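Local coordinates for extracellular solute-binding protein family 1 (Pseudothermotoga lettingae, PDB 5CI5) that binds alpha-D-tagatose in the cleft between its two lobes, probably as the sugar receptor of an ABC transporter, at residues I373-M386 and A400-L412. Residues are numbered along the deposited sequence; the frame is centred on the assembly and turned at random.
Sequences IPQYPQISEQIQTM and AIKIAAENVNKIL
Gln382 keeps CG beside its backbone N (chi1 -65°) and the chain bends at chi2 (-63°), a folded shape that lays its amide across Asn407; the side chain as a whole is a knob among Ala404, Asn407, Val408 and Ile411. Asn407 ND2 donates to Gln382 OE1 at 2.8 Å, with an N-H...O angle of 161°. The acceptor lies in the Asn407 amide plane, whereas the donor stands above the Gln382 carbonyl plane, the two amides being perpendicular. Met386, a selenomethionine, runs CG anti to its backbone N and turns at chi3, bringing SE 3.9 Å from Ala404 CB and equally close to Ile401 CG1; Leu226 of helix 220-234 also touches both Met386 and Ile401. Toward the other end, Ile379 CG2 meets Val408 CG2 at 4.0 Å, and Leu412 CD2 reaches Ile373 CD1 and Ile379 CD1. Ile411 CG2 packs on Gln375 CB at 3.7 Å, while a water links Gln375 NE2 to the Ile411 carbonyl. The result is an antiparallel helical hairpin near the C-terminus; the axes of helices 376-386 and 400-412 come within 9.2 Å. Tyr376 and Ser380 hydrogen-bond Glu190 of the tagatose pocket, consistent with a second-shell helix. Apolar contacts carry the seam, with one direct hydrogen bond between side-chain amides on its more open side.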
loop_
_atom_site.group_PDB
_atom_site.type_symbol
_atom_site.label_atom_id
_atom_site.label_comp_id
_atom_site.label_asym_id
_atom_site.label_seq_id
_atom_site.Cartn_x
_atom_site.Cartn_y
_atom_site.Cartn_z
ATOM N N ILE A 373 -6.022 13.438 -5.658
ATOM C CA ILE A 373 -6.452 14.795 -5.327
ATOM C C ILE A 373 -5.877 15.207 -4.000
ATOM O O ILE A 373 -5.591 14.365 -3.125
ATOM C CB ILE A 373 -8.008 14.905 -5.304
ATOM C CG1 ILE A 373 -8.589 14.065 -4.156
ATOM C CG2 ILE A 373 -8.572 14.490 -6.662
ATOM C CD1 ILE A 373 -10.113 14.122 -4.027
ATOM N N PRO A 374 -5.695 16.517 -3.819
ATOM C CA PRO A 374 -5.027 17.015 -2.620
ATOM C C PRO A 374 -5.818 16.779 -1.352
ATOM O O PRO A 374 -5.263 16.865 -0.258
ATOM C CB PRO A 374 -4.870 18.524 -2.904
ATOM C CG PRO A 374 -5.261 18.739 -4.288
ATOM C CD PRO A 374 -6.093 17.607 -4.737
ATOM N N GLN A 375 -7.109 16.496 -1.489
ATOM C CA GLN A 375 -7.963 16.251 -0.344
ATOM C C GLN A 375 -7.853 14.817 0.198
ATOM O O GLN A 375 -8.442 14.512 1.245
ATOM C CB GLN A 375 -9.426 16.509 -0.705
ATOM C CG GLN A 375 -9.727 17.963 -1.005
ATOM C CD GLN A 375 -9.457 18.354 -2.427
ATOM O OE1 GLN A 375 -9.011 17.562 -3.259
ATOM N NE2 GLN A 375 -9.736 19.617 -2.726
ATOM N N TYR A 376 -7.145 13.928 -0.511
ATOM C CA TYR A 376 -7.277 12.510 -0.198
ATOM C C TYR A 376 -6.855 12.193 1.268
ATOM O O TYR A 376 -7.553 11.465 1.971
ATOM C CB TYR A 376 -6.508 11.620 -1.184
ATOM C CG TYR A 376 -6.596 10.197 -0.684
ATOM C CD1 TYR A 376 -7.816 9.523 -0.704
ATOM C CD2 TYR A 376 -5.525 9.580 -0.063
ATOM C CE1 TYR A 376 -7.938 8.262 -0.189
ATOM C CE2 TYR A 376 -5.653 8.315 0.464
ATOM C CZ TYR A 376 -6.855 7.669 0.406
ATOM O OH TYR A 376 -7.004 6.431 0.968
ATOM N N PRO A 377 -5.714 12.714 1.747
ATOM C CA PRO A 377 -5.371 12.311 3.121
ATOM C C PRO A 377 -6.430 12.643 4.174
ATOM O O PRO A 377 -6.693 11.812 5.058
ATOM C CB PRO A 377 -4.070 13.077 3.380
ATOM C CG PRO A 377 -3.424 13.101 2.018
ATOM C CD PRO A 377 -4.585 13.349 1.058
ATOM N N GLN A 378 -7.066 13.807 4.057
ATOM C CA GLN A 378 -8.177 14.152 4.940
ATOM C C GLN A 378 -9.365 13.200 4.797
ATOM O O GLN A 378 -10.047 12.891 5.779
ATOM C CB GLN A 378 -8.650 15.576 4.651
ATOM C CG GLN A 378 -7.705 16.643 5.089
ATOM C CD GLN A 378 -8.145 17.988 4.532
ATOM O OE1 GLN A 378 -7.660 18.427 3.491
ATOM N NE2 GLN A 378 -9.113 18.607 5.190
ATOM N N ILE A 379 -9.644 12.782 3.563
ATOM C CA ILE A 379 -10.718 11.827 3.280
ATOM C C ILE A 379 -10.416 10.473 3.953
ATOM O O ILE A 379 -11.279 9.885 4.602
ATOM C CB ILE A 379 -10.902 11.672 1.746
ATOM C CG1 ILE A 379 -11.471 12.973 1.167
ATOM C CG2 ILE A 379 -11.794 10.456 1.408
ATOM C CD1 ILE A 379 -11.486 13.025 -0.341
ATOM N N SER A 380 -9.185 10.003 3.826
ATOM C CA SER A 380 -8.768 8.739 4.431
ATOM C C SER A 380 -8.949 8.794 5.953
ATOM O O SER A 380 -9.438 7.856 6.578
ATOM C CB SER A 380 -7.324 8.419 4.068
ATOM O OG SER A 380 -6.964 7.233 4.724
ATOM N N GLU A 381 -8.614 9.933 6.546
ATOM C CA GLU A 381 -8.851 10.116 7.972
ATOM C C GLU A 381 -10.327 9.886 8.350
ATOM O O GLU A 381 -10.612 9.297 9.384
ATOM C CB GLU A 381 -8.410 11.520 8.409
ATOM C CG GLU A 381 -8.914 11.957 9.783
ATOM C CD GLU A 381 -8.441 11.056 10.904
ATOM O OE1 GLU A 381 -7.477 10.301 10.677
ATOM O OE2 GLU A 381 -9.031 11.110 12.017
ATOM N N GLN A 382 -11.255 10.326 7.505
ATOM C CA GLN A 382 -12.679 10.105 7.766
ATOM C C GLN A 382 -13.082 8.628 7.700
ATOM O O GLN A 382 -13.925 8.167 8.480
ATOM C CB GLN A 382 -13.531 10.911 6.793
ATOM C CG GLN A 382 -13.367 12.405 6.976
ATOM C CD GLN A 382 -13.841 12.836 8.353
ATOM O OE1 GLN A 382 -14.865 12.351 8.847
ATOM N NE2 GLN A 382 -13.076 13.678 8.995
ATOM N N ILE A 383 -12.466 7.894 6.778
ATOM C CA ILE A 383 -12.763 6.482 6.604
ATOM C C ILE A 383 -12.216 5.712 7.825
ATOM O O ILE A 383 -12.890 4.843 8.395
ATOM C CB ILE A 383 -12.160 5.933 5.287
ATOM C CG1 ILE A 383 -12.742 6.677 4.072
ATOM C CG2 ILE A 383 -12.390 4.436 5.188
ATOM C CD1 ILE A 383 -14.249 6.540 3.922
ATOM N N GLN A 384 -10.996 6.052 8.254
ATOM C CA GLN A 384 -10.402 5.423 9.432
ATOM C C GLN A 384 -11.315 5.608 10.658
ATOM O O GLN A 384 -11.593 4.659 11.400
ATOM C CB GLN A 384 -9.016 6.010 9.711
ATOM C CG GLN A 384 -7.990 5.669 8.621
ATOM C CD GLN A 384 -6.752 6.541 8.684
ATOM O OE1 GLN A 384 -6.189 6.934 7.650
ATOM N NE2 GLN A 384 -6.362 6.903 9.885
ATOM N N THR A 385 -11.756 6.843 10.877
ATOM C CA THR A 385 -12.594 7.155 12.021
ATOM C C THR A 385 -13.938 6.407 11.957
ATOM O O THR A 385 -14.402 5.852 12.944
ATOM C CB THR A 385 -12.812 8.679 12.109
ATOM O OG1 THR A 385 -11.551 9.321 12.354
ATOM C CG2 THR A 385 -13.810 9.037 13.231
HETATM N N MSE A 386 -14.522 6.365 10.770
HETATM C CA MSE A 386 -15.757 5.638 10.514
HETATM C C MSE A 386 -15.634 4.186 10.996
HETATM O O MSE A 386 -16.454 3.691 11.804
HETATM C CB MSE A 386 -16.073 5.699 9.020
HETATM C CG MSE A 386 -17.331 4.996 8.632
HETATM SE SE MSE A 386 -17.511 4.897 6.724
HETATM C CE MSE A 386 -16.037 3.688 6.355
ATOM N N ALA A 400 -22.268 5.975 11.318
ATOM C CA ALA A 400 -20.858 6.269 11.045
ATOM C C ALA A 400 -20.660 6.680 9.591
ATOM O O ALA A 400 -19.891 7.598 9.288
ATOM C CB ALA A 400 -20.001 5.064 11.384
ATOM N N ILE A 401 -21.300 5.956 8.683
ATOM C CA ILE A 401 -21.129 6.183 7.258
ATOM C C ILE A 401 -21.790 7.512 6.833
ATOM O O ILE A 401 -21.256 8.217 5.979
ATOM C CB ILE A 401 -21.678 4.957 6.452
ATOM C CG1 ILE A 401 -21.082 4.901 5.038
ATOM C CG2 ILE A 401 -23.201 4.950 6.434
ATOM C CD1 ILE A 401 -21.331 3.559 4.324
ATOM N N LYS A 402 -22.910 7.881 7.466
ATOM C CA LYS A 402 -23.508 9.197 7.260
ATOM C C LYS A 402 -22.546 10.332 7.581
ATOM O O LYS A 402 -22.348 11.244 6.750
ATOM C CB LYS A 402 -24.779 9.336 8.102
ATOM C CG LYS A 402 -25.414 10.734 8.012
ATOM C CD LYS A 402 -26.570 10.867 8.988
ATOM C CE LYS A 402 -27.160 12.270 8.987
ATOM N NZ LYS A 402 -26.256 13.313 9.569
ATOM N N ILE A 403 -21.956 10.284 8.775
ATOM C CA ILE A 403 -21.026 11.314 9.233
ATOM C C ILE A 403 -19.793 11.392 8.350
ATOM O O ILE A 403 -19.373 12.476 7.934
ATOM C CB ILE A 403 -20.615 11.058 10.687
ATOM C CG1 ILE A 403 -21.812 11.359 11.596
ATOM C CG2 ILE A 403 -19.403 11.930 11.068
ATOM C CD1 ILE A 403 -21.616 10.927 13.011
ATOM N N ALA A 404 -19.207 10.238 8.045
ATOM C CA ALA A 404 -18.014 10.217 7.222
ATOM C C ALA A 404 -18.252 10.842 5.857
ATOM O O ALA A 404 -17.440 11.623 5.366
ATOM C CB ALA A 404 -17.505 8.769 7.068
ATOM N N ALA A 405 -19.374 10.518 5.245
ATOM C CA ALA A 405 -19.669 11.021 3.913
ATOM C C ALA A 405 -19.938 12.523 3.962
ATOM O O ALA A 405 -19.484 13.262 3.099
ATOM C CB ALA A 405 -20.852 10.275 3.309
ATOM N N GLU A 406 -20.668 12.964 4.975
ATOM C CA GLU A 406 -20.910 14.393 5.149
ATOM C C GLU A 406 -19.600 15.158 5.332
ATOM O O GLU A 406 -19.399 16.220 4.738
ATOM C CB GLU A 406 -21.870 14.623 6.326
ATOM C CG GLU A 406 -23.305 14.248 5.939
ATOM C CD GLU A 406 -24.309 14.247 7.083
ATOM O OE1 GLU A 406 -23.917 14.352 8.262
ATOM O OE2 GLU A 406 -25.518 14.130 6.783
ATOM N N ASN A 407 -18.680 14.603 6.114
ATOM C CA ASN A 407 -17.403 15.258 6.336
ATOM C C ASN A 407 -16.558 15.265 5.073
ATOM O O ASN A 407 -15.850 16.234 4.781
ATOM C CB ASN A 407 -16.648 14.577 7.470
ATOM C CG ASN A 407 -17.259 14.860 8.821
ATOM O OD1 ASN A 407 -18.075 15.775 8.975
ATOM N ND2 ASN A 407 -16.875 14.068 9.817
ATOM N N VAL A 408 -16.611 14.179 4.314
ATOM C CA VAL A 408 -15.883 14.129 3.049
ATOM C C VAL A 408 -16.433 15.194 2.086
ATOM O O VAL A 408 -15.666 15.870 1.390
ATOM C CB VAL A 408 -15.960 12.726 2.430
ATOM C CG1 VAL A 408 -15.530 12.738 0.960
ATOM C CG2 VAL A 408 -15.096 11.764 3.233
ATOM N N ASN A 409 -17.746 15.367 2.046
ATOM C CA ASN A 409 -18.300 16.363 1.137
ATOM C C ASN A 409 -17.904 17.781 1.541
ATOM O O ASN A 409 -17.701 18.631 0.671
ATOM C CB ASN A 409 -19.822 16.231 1.057
ATOM C CG ASN A 409 -20.249 15.033 0.249
ATOM O OD1 ASN A 409 -19.484 14.503 -0.558
ATOM N ND2 ASN A 409 -21.493 14.607 0.435
ATOM N N LYS A 410 -17.779 18.035 2.841
ATOM C CA LYS A 410 -17.325 19.342 3.312
ATOM C C LYS A 410 -15.850 19.562 2.943
ATOM O O LYS A 410 -15.457 20.652 2.518
ATOM C CB LYS A 410 -17.541 19.466 4.820
ATOM C CG LYS A 410 -19.033 19.618 5.200
ATOM C CD LYS A 410 -19.318 19.470 6.712
ATOM C CE LYS A 410 -20.837 19.410 7.017
ATOM N NZ LYS A 410 -21.579 20.672 6.659
ATOM N N ILE A 411 -15.052 18.514 3.087
ATOM C CA ILE A 411 -13.653 18.568 2.706
ATOM C C ILE A 411 -13.525 18.911 1.229
ATOM O O ILE A 411 -12.672 19.723 0.850
ATOM C CB ILE A 411 -12.958 17.218 3.009
ATOM C CG1 ILE A 411 -12.753 17.054 4.518
ATOM C CG2 ILE A 411 -11.635 17.090 2.261
ATOM C CD1 ILE A 411 -12.476 15.601 4.974
ATOM N N LEU A 412 -14.370 18.310 0.398
ATOM C CA LEU A 412 -14.267 18.480 -1.042
ATOM C C LEU A 412 -14.798 19.844 -1.477
ATOM O O LEU A 412 -14.442 20.338 -2.545
ATOM C CB LEU A 412 -15.020 17.372 -1.768
ATOM C CG LEU A 412 -14.290 16.022 -1.660
ATOM C CD1 LEU A 412 -15.226 14.909 -2.093
ATOM C CD2 LEU A 412 -13.006 15.984 -2.466
HETATM O O HOH W 1 -11.661 21.312 -0.993
#